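PDB 5INW: putative angiotensinogen from Lampetra fluviatilis, which inhibits thrombin as a heparin-binding serpin, heparin promoting the reaction through a template mechanism. Local coordinates for the interface of chains A and B. Coordinates in Å, arbitrary orientation; residue numbers count along the deposited sequence, not the author numbering. Chains: chain A, Putative angiotensinogen; chain B, C-terminal peptide of Putative angiotensinogen.

Chain A and chain B are the two pieces of one reaction-loop-cleaved serpin, so the contacts are the internal packing of a single fold. Contact 1 and contact 2 lie along the same pair of antiparallel strands, A 306-313 and B 12-18; their C-alpha centres are about 8 Å apart and they share A:Ser307. Contact 3 involves loop residues that follow B strand 24-30, its centre about 18 Å from that of contact 1 and about 24 Å from that of contact 2. These contacts show the peptide held by strand pairing in one region and by a side-chain amide near its C-terminal end.

Contact 1: the interface of chains A and B. Residues chain A 248, 302, 307-309, 399, 406; chain B 14-16.
B:Ile16 and A:Met308 face each other across an antiparallel beta pairing inside the serpin fold, where strand B 12-18 of the cleaved C-terminal peptide lies against strand A 306-313. The tightly packed part is centred on B:Ile16, which hides 69 Å² against chain A. Its CG2 branch, anti to the backbone N (CG1 at chi1 -72°), sits over one face of the A:Phe248 ring, offset toward the rim and 4.0 Å from CE2. CD1, at the end of the other branch, is turned roughly at right angles to CG2 and meets CG2 of A:Thr406 tip to tip at 4.1 Å, with A:Leu399 CD1 at a similar distance. From the strand beside it, A:Met308 bends at chi3 (-81°), which brings its CE methyl to 4.0 Å from B:Ile16 CG1. The wall is braced from within: the A:Tyr302 hydroxyl OH is hydrogen-bonded to A:Thr406 OG1 at 2.6 Å, while A:Phe248 CZ stands 3.7 Å above the centre of the tyrosine ring.

Toward B:Leu15 the side-chain contact is much looser. The side chains of B:Leu15 and A:Leu309 approach each other through their CB atoms, 4.2 Å apart. Registration here is carried by the backbone instead: A:Leu309 N donates to B:Leu15 O at 2.8 Å, and B:Leu15 N donates back to A:Leu309 O.

Contact 2: the interface of chains A and B. Residues chain A 299, 305-307, 335; chain B 17-19.
Backbone hydrogen bonds carry B:Tyr17 and B:Glu19 against A:Ser307 and A:Gly305, continuing the antiparallel serpin sheet to the end of strand B 12-18. A:Ser307 and B:Tyr17 form a reciprocal pair: B:Tyr17 N donates to A:Ser307 O at 3.0 Å, and A:Ser307 N donates to B:Tyr17 O at 3.2 Å. One step beyond the strand, B:Glu19 N gives its hydrogen to A:Gly305 O at 2.7 Å, with an angle of 158° at the hydrogen.

Among side-chain polar contacts, A:Ser307 OG lies 3.1 Å from the phenol OH of B:Tyr17, at most a weak, poorly aimed hydrogen bond. Both groups take the position between backbone N and carbonyl carbon, chi1 74° for the tyrosine and 61° for the serine, which sets OG to one side of the ring plane, off the rim near CE1 and CZ. The A:Lys299 chain passes the hydroxyl tip at about a right angle. Its side-chain amine NZ is 4.1 Å from B:Glu19 OE2, so their opposite charges are not in direct contact but would probably attract each other.

Apolar packing comes from the other side of the ring plane. A:Leu335, on helix 328-337, slides past B:Tyr17 in the opposite direction and places its CD2 methyl 3.8 Å from CZ, so serine and leucine flank the hydroxyl end of the ring.

Together these contacts fix the end of the peptide strand to chain A and probably contribute to holding the two cleaved pieces together.

Contact 3: the interface of chains A and B. Residues chain A 103, 105, 266, 268, 274, 276; chain B 31-33.
A:Asn105 reads the backbone of B:Ala31 and B:Asp32 with both ends of its side-chain amide, clamping the C-terminal tail of this cleaved serpin. Its carbonyl OD1 accepts two N-H groups: B:Ala31 N at 2.8 Å, approaching nearly along the C=O axis, and B:Asp32 N at 2.9 Å, in the carbonyl plane on a lone pair. The amide ND2 donates to B:Asp32 O at 2.9 Å in a bond that is almost straight, 175° at the hydrogen. That acceptor lies in the plane of the asparagine amide, although ND2 stands above the plane of the B:Asp32 carbonyl. With three bonds on its two ends, the amide should have little freedom to flip. An alanine here would probably leave the N-H groups of B:Ala31 and B:Asp32 without their shared acceptor and free the tail to shift. The asparagine CG is anti to the carbonyl carbon (chi1 -60°), which points the amide at this backbone.

Around this clamp, apolar groups of chain A hold the tail. B:Pro33 CD lies over one face of the A:Phe266 ring, toward its rim and 4.1 Å from CE2. On the same proline, CB meets A:Val276 CG1 at 3.9 Å. Beside them, A:Val268 CG2 lies 3.6 Å from B:Ala31 O.

A:Met274 crosses the B:Asp32 side chain at about a right angle: with CG between backbone N and carbonyl carbon (chi1 67°), SD comes to 3.4 Å from the carboxylate OD1, and a bend at chi3 brings CE to 3.6 Å from that OD1.

Contact 1: the interface of chains A and B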
loop_
_atom_site.group_PDB
_atom_site.type_symbol
_atom_site.label_atom_id
_atom_site.label_comp_id
_atom_site.label_asym_id
_atom_site.label_seq_id
_atom_site.Cartn_x
_atom_site.Cartn_y
_atom_site.Cartn_z
ATOM N N PHE A 248 6.414 -7.378 1.431
ATOM C CA PHE A 248 6.335 -7.805 2.823
ATOM C C PHE A 248 6.111 -9.308 2.921
ATOM O O PHE A 248 5.242 -9.851 2.217
ATOM C CB PHE A 248 5.155 -7.081 3.478
ATOM C CG PHE A 248 4.662 -7.708 4.759
ATOM C CD1 PHE A 248 5.369 -7.546 5.941
ATOM C CD2 PHE A 248 3.476 -8.413 4.786
ATOM C CE1 PHE A 248 4.929 -8.111 7.113
ATOM C CE2 PHE A 248 3.018 -8.985 5.963
ATOM C CZ PHE A 248 3.735 -8.815 7.131
ATOM N N TYR A 302 2.385 -10.709 13.562
ATOM C CA TYR A 302 3.490 -11.351 12.895
ATOM C C TYR A 302 4.738 -11.304 13.769
ATOM O O TYR A 302 4.818 -10.552 14.719
ATOM C CB TYR A 302 3.807 -10.627 11.597
ATOM C CG TYR A 302 2.695 -10.590 10.605
ATOM C CD1 TYR A 302 2.381 -11.696 9.823
ATOM C CD2 TYR A 302 1.968 -9.445 10.413
ATOM C CE1 TYR A 302 1.313 -11.649 8.907
ATOM C CE2 TYR A 302 0.907 -9.393 9.519
ATOM C CZ TYR A 302 0.583 -10.484 8.770
ATOM O OH TYR A 302 -0.431 -10.387 7.869
ATOM N N SER A 307 1.766 -6.497 12.689
ATOM C CA SER A 307 0.596 -7.329 12.805
ATOM C C SER A 307 -0.484 -6.905 11.824
ATOM O O SER A 307 -0.406 -5.842 11.250
ATOM C CB SER A 307 0.116 -7.414 14.270
ATOM O OG SER A 307 -0.238 -6.168 14.756
ATOM N N MET A 308 -1.430 -7.819 11.590
ATOM C CA MET A 308 -2.597 -7.527 10.804
ATOM C C MET A 308 -3.760 -7.313 11.746
ATOM O O MET A 308 -4.065 -8.157 12.562
ATOM C CB MET A 308 -2.928 -8.661 9.846
ATOM C CG MET A 308 -4.127 -8.384 8.933
ATOM S SD MET A 308 -4.627 -9.839 7.955
ATOM C CE MET A 308 -3.445 -9.772 6.626
ATOM N N LEU A 309 -4.404 -6.174 11.591
ATOM C CA LEU A 309 -5.682 -5.887 12.198
ATOM C C LEU A 309 -6.760 -6.358 11.283
ATOM O O LEU A 309 -6.737 -5.959 10.103
ATOM C CB LEU A 309 -5.890 -4.373 12.333
ATOM C CG LEU A 309 -5.635 -3.734 13.693
ATOM C CD1 LEU A 309 -6.515 -2.495 13.757
ATOM C CD2 LEU A 309 -5.915 -4.665 14.882
ATOM N N LEU A 399 -2.242 -9.817 -2.040
ATOM C CA LEU A 399 -2.313 -10.258 -0.653
ATOM C C LEU A 399 -2.491 -11.760 -0.646
ATOM O O LEU A 399 -3.386 -12.251 -1.274
ATOM C CB LEU A 399 -3.462 -9.565 0.110
ATOM C CG LEU A 399 -3.626 -10.029 1.569
ATOM C CD1 LEU A 399 -2.343 -9.813 2.378
ATOM C CD2 LEU A 399 -4.811 -9.340 2.239
ATOM N N THR A 406 1.670 -14.170 5.867
ATOM C CA THR A 406 1.129 -13.311 4.882
ATOM C C THR A 406 2.261 -12.860 3.963
ATOM O O THR A 406 3.343 -12.541 4.454
ATOM C CB THR A 406 0.491 -12.070 5.545
ATOM O OG1 THR A 406 -0.593 -12.466 6.390
ATOM C CG2 THR A 406 0.005 -11.084 4.511
ATOM N N VAL B 14 -8.916 -4.946 6.522
ATOM C CA VAL B 14 -7.634 -5.557 6.808
ATOM C C VAL B 14 -6.584 -4.435 6.784
ATOM O O VAL B 14 -6.669 -3.554 5.973
ATOM C CB VAL B 14 -7.381 -6.714 5.813
ATOM C CG1 VAL B 14 -6.842 -6.204 4.503
ATOM C CG2 VAL B 14 -6.453 -7.734 6.386
ATOM N N LEU B 15 -5.677 -4.430 7.757
ATOM C CA LEU B 15 -4.602 -3.443 7.861
ATOM C C LEU B 15 -3.337 -4.135 8.357
ATOM O O LEU B 15 -3.351 -4.763 9.393
ATOM C CB LEU B 15 -4.935 -2.306 8.842
ATOM C CG LEU B 15 -6.208 -1.486 8.629
ATOM C CD1 LEU B 15 -6.285 -0.468 9.742
ATOM C CD2 LEU B 15 -6.279 -0.768 7.298
ATOM N N ILE B 16 -2.251 -3.989 7.613
ATOM C CA ILE B 16 -0.987 -4.555 7.974
ATOM C C ILE B 16 -0.155 -3.363 8.406
ATOM O O ILE B 16 0.036 -2.440 7.611
ATOM C CB ILE B 16 -0.383 -5.268 6.763
ATOM C CG1 ILE B 16 -1.156 -6.535 6.477
ATOM C CG2 ILE B 16 1.070 -5.612 7.022
ATOM C CD1 ILE B 16 -0.823 -7.161 5.159
#

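Contact 2: the interface of chains A and B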
loop_
_atom_site.group_PDB
_atom_site.type_symbol
_atom_site.label_atom_id
_atom_site.label_comp_id
_atom_site.label_asym_id
_atom_site.label_seq_id
_atom_site.Cartn_x
_atom_site.Cartn_y
_atom_site.Cartn_z
ATOM N N LYS A 299 -6.367 -8.573 16.408
ATOM C CA LYS A 299 -4.976 -8.298 16.093
ATOM C C LYS A 299 -4.271 -9.615 15.890
ATOM O O LYS A 299 -4.161 -10.396 16.817
ATOM C CB LYS A 299 -4.339 -7.532 17.246
ATOM C CG LYS A 299 -2.867 -7.181 17.133
ATOM C CD LYS A 299 -2.508 -6.154 18.214
ATOM C CE LYS A 299 -1.003 -5.840 18.317
ATOM N NZ LYS A 299 -0.161 -6.926 18.936
ATOM N N GLY A 305 7.908 -6.478 14.138
ATOM C CA GLY A 305 7.061 -5.758 15.105
ATOM C C GLY A 305 5.745 -5.409 14.491
ATOM O O GLY A 305 5.218 -4.333 14.729
ATOM N N ALA A 306 5.226 -6.308 13.677
ATOM C CA ALA A 306 4.138 -6.019 12.759
ATOM C C ALA A 306 2.967 -6.945 13.036
ATOM O O ALA A 306 3.145 -8.024 13.549
ATOM C CB ALA A 306 4.597 -6.209 11.340
ATOM N N SER A 307 1.766 -6.497 12.689
ATOM C CA SER A 307 0.596 -7.329 12.805
ATOM C C SER A 307 -0.484 -6.905 11.824
ATOM O O SER A 307 -0.406 -5.842 11.250
ATOM C CB SER A 307 0.116 -7.414 14.270
ATOM O OG SER A 307 -0.238 -6.168 14.756
ATOM N N LEU A 335 -6.754 0.402 18.443
ATOM C CA LEU A 335 -5.550 -0.093 19.134
ATOM C C LEU A 335 -5.570 0.095 20.650
ATOM O O LEU A 335 -5.002 -0.705 21.381
ATOM C CB LEU A 335 -4.309 0.588 18.595
ATOM C CG LEU A 335 -3.951 0.191 17.182
ATOM C CD1 LEU A 335 -3.044 1.248 16.573
ATOM C CD2 LEU A 335 -3.294 -1.185 17.168
ATOM N N TYR B 17 0.345 -3.363 9.641
ATOM C CA TYR B 17 0.972 -2.159 10.179
ATOM C C TYR B 17 2.141 -2.436 11.112
ATOM O O TYR B 17 2.217 -3.492 11.715
ATOM C CB TYR B 17 -0.097 -1.350 10.912
ATOM C CG TYR B 17 -0.485 -1.957 12.232
ATOM C CD1 TYR B 17 -1.384 -3.051 12.317
ATOM C CD2 TYR B 17 0.085 -1.476 13.409
ATOM C CE1 TYR B 17 -1.703 -3.613 13.559
ATOM C CE2 TYR B 17 -0.229 -2.030 14.640
ATOM C CZ TYR B 17 -1.111 -3.092 14.733
ATOM O OH TYR B 17 -1.349 -3.596 16.021
ATOM N N ASP B 18 3.056 -1.488 11.218
ATOM C CA ASP B 18 4.194 -1.608 12.133
ATOM C C ASP B 18 3.727 -1.118 13.456
ATOM O O ASP B 18 3.139 -0.034 13.532
ATOM C CB ASP B 18 5.360 -0.732 11.666
ATOM C CG ASP B 18 6.522 -0.698 12.637
ATOM O OD1 ASP B 18 6.787 -1.676 13.380
ATOM O OD2 ASP B 18 7.163 0.363 12.679
ATOM N N GLU B 19 4.033 -1.871 14.508
ATOM C CA GLU B 19 3.626 -1.498 15.855
ATOM C C GLU B 19 4.328 -0.266 16.390
ATOM O O GLU B 19 3.636 0.627 16.794
ATOM C CB GLU B 19 3.784 -2.650 16.811
ATOM C CG GLU B 19 2.807 -3.749 16.480
ATOM C CD GLU B 19 3.245 -5.074 17.008
ATOM O OE1 GLU B 19 3.901 -5.106 18.069
ATOM O OE2 GLU B 19 2.941 -6.102 16.355
#

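Contact 3: the interface of chains A and B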
loop_
_atom_site.group_PDB
_atom_site.type_symbol
_atom_site.label_atom_id
_atom_site.label_comp_id
_atom_site.label_asym_id
_atom_site.label_seq_id
_atom_site.Cartn_x
_atom_site.Cartn_y
_atom_site.Cartn_z
ATOM N N ALA A 103 -19.159 -6.507 -3.293
ATOM C CA ALA A 103 -18.410 -7.767 -3.533
ATOM C C ALA A 103 -16.940 -7.587 -3.937
ATOM O O ALA A 103 -16.241 -8.596 -4.083
ATOM C CB ALA A 103 -19.090 -8.584 -4.617
ATOM N N ASN A 105 -12.861 -6.559 -3.744
ATOM C CA ASN A 105 -11.645 -6.460 -2.894
ATOM C C ASN A 105 -10.896 -5.121 -3.090
ATOM O O ASN A 105 -10.813 -4.588 -4.191
ATOM C CB ASN A 105 -10.714 -7.623 -3.188
ATOM C CG ASN A 105 -11.377 -8.974 -2.913
ATOM O OD1 ASN A 105 -12.177 -9.075 -2.002
ATOM N ND2 ASN A 105 -11.040 -10.002 -3.688
ATOM N N PHE A 266 -18.255 -18.849 3.293
ATOM C CA PHE A 266 -17.961 -17.442 3.515
ATOM C C PHE A 266 -19.122 -16.681 2.913
ATOM O O PHE A 266 -19.429 -16.843 1.727
ATOM C CB PHE A 266 -16.648 -17.057 2.845
ATOM C CG PHE A 266 -16.212 -15.616 3.080
ATOM C CD1 PHE A 266 -15.393 -15.285 4.153
ATOM C CD2 PHE A 266 -16.577 -14.599 2.184
ATOM C CE1 PHE A 266 -14.973 -13.973 4.345
ATOM C CE2 PHE A 266 -16.183 -13.292 2.382
ATOM C CZ PHE A 266 -15.377 -12.980 3.460
ATOM N N VAL A 268 -20.359 -13.450 1.525
ATOM C CA VAL A 268 -20.170 -12.137 0.866
ATOM C C VAL A 268 -21.275 -11.136 1.218
ATOM O O VAL A 268 -21.076 -9.921 1.092
ATOM C CB VAL A 268 -20.133 -12.256 -0.704
ATOM C CG1 VAL A 268 -19.886 -10.895 -1.390
ATOM C CG2 VAL A 268 -19.077 -13.268 -1.173
ATOM N N MET A 274 -19.919 -18.933 -0.677
ATOM C CA MET A 274 -18.954 -19.755 -1.416
ATOM C C MET A 274 -18.061 -20.579 -0.474
ATOM O O MET A 274 -17.880 -20.208 0.681
ATOM C CB MET A 274 -18.094 -18.882 -2.366
ATOM C CG MET A 274 -17.149 -17.910 -1.672
ATOM S SD MET A 274 -16.392 -16.589 -2.647
ATOM C CE MET A 274 -16.083 -17.433 -4.196
ATOM N N VAL A 276 -14.749 -21.595 0.961
ATOM C CA VAL A 276 -13.414 -21.025 1.084
ATOM C C VAL A 276 -12.571 -21.825 2.071
ATOM O O VAL A 276 -12.995 -21.987 3.214
ATOM C CB VAL A 276 -13.494 -19.565 1.551
ATOM C CG1 VAL A 276 -12.117 -18.903 1.507
ATOM C CG2 VAL A 276 -14.451 -18.800 0.672
ATOM N N ALA B 31 -13.536 -8.993 0.451
ATOM C CA ALA B 31 -14.920 -9.438 0.253
ATOM C C ALA B 31 -15.086 -10.717 -0.589
ATOM O O ALA B 31 -16.134 -11.317 -0.529
ATOM C CB ALA B 31 -15.735 -8.327 -0.351
ATOM N N ASP B 32 -14.063 -11.159 -1.314
ATOM C CA ASP B 32 -14.206 -12.293 -2.219
ATOM C C ASP B 32 -12.844 -12.931 -2.417
ATOM O O ASP B 32 -12.131 -12.617 -3.358
ATOM C CB ASP B 32 -14.822 -11.832 -3.551
ATOM C CG ASP B 32 -14.716 -12.888 -4.661
ATOM O OD1 ASP B 32 -14.794 -14.095 -4.335
ATOM O OD2 ASP B 32 -14.522 -12.501 -5.857
ATOM N N PRO B 33 -12.464 -13.825 -1.507
ATOM C CA PRO B 33 -11.282 -14.675 -1.667
ATOM C C PRO B 33 -11.237 -15.466 -2.993
ATOM O O PRO B 33 -12.259 -15.618 -3.669
ATOM C CB PRO B 33 -11.434 -15.662 -0.531
ATOM C CG PRO B 33 -12.188 -14.937 0.523
ATOM C CD PRO B 33 -13.092 -13.990 -0.180
#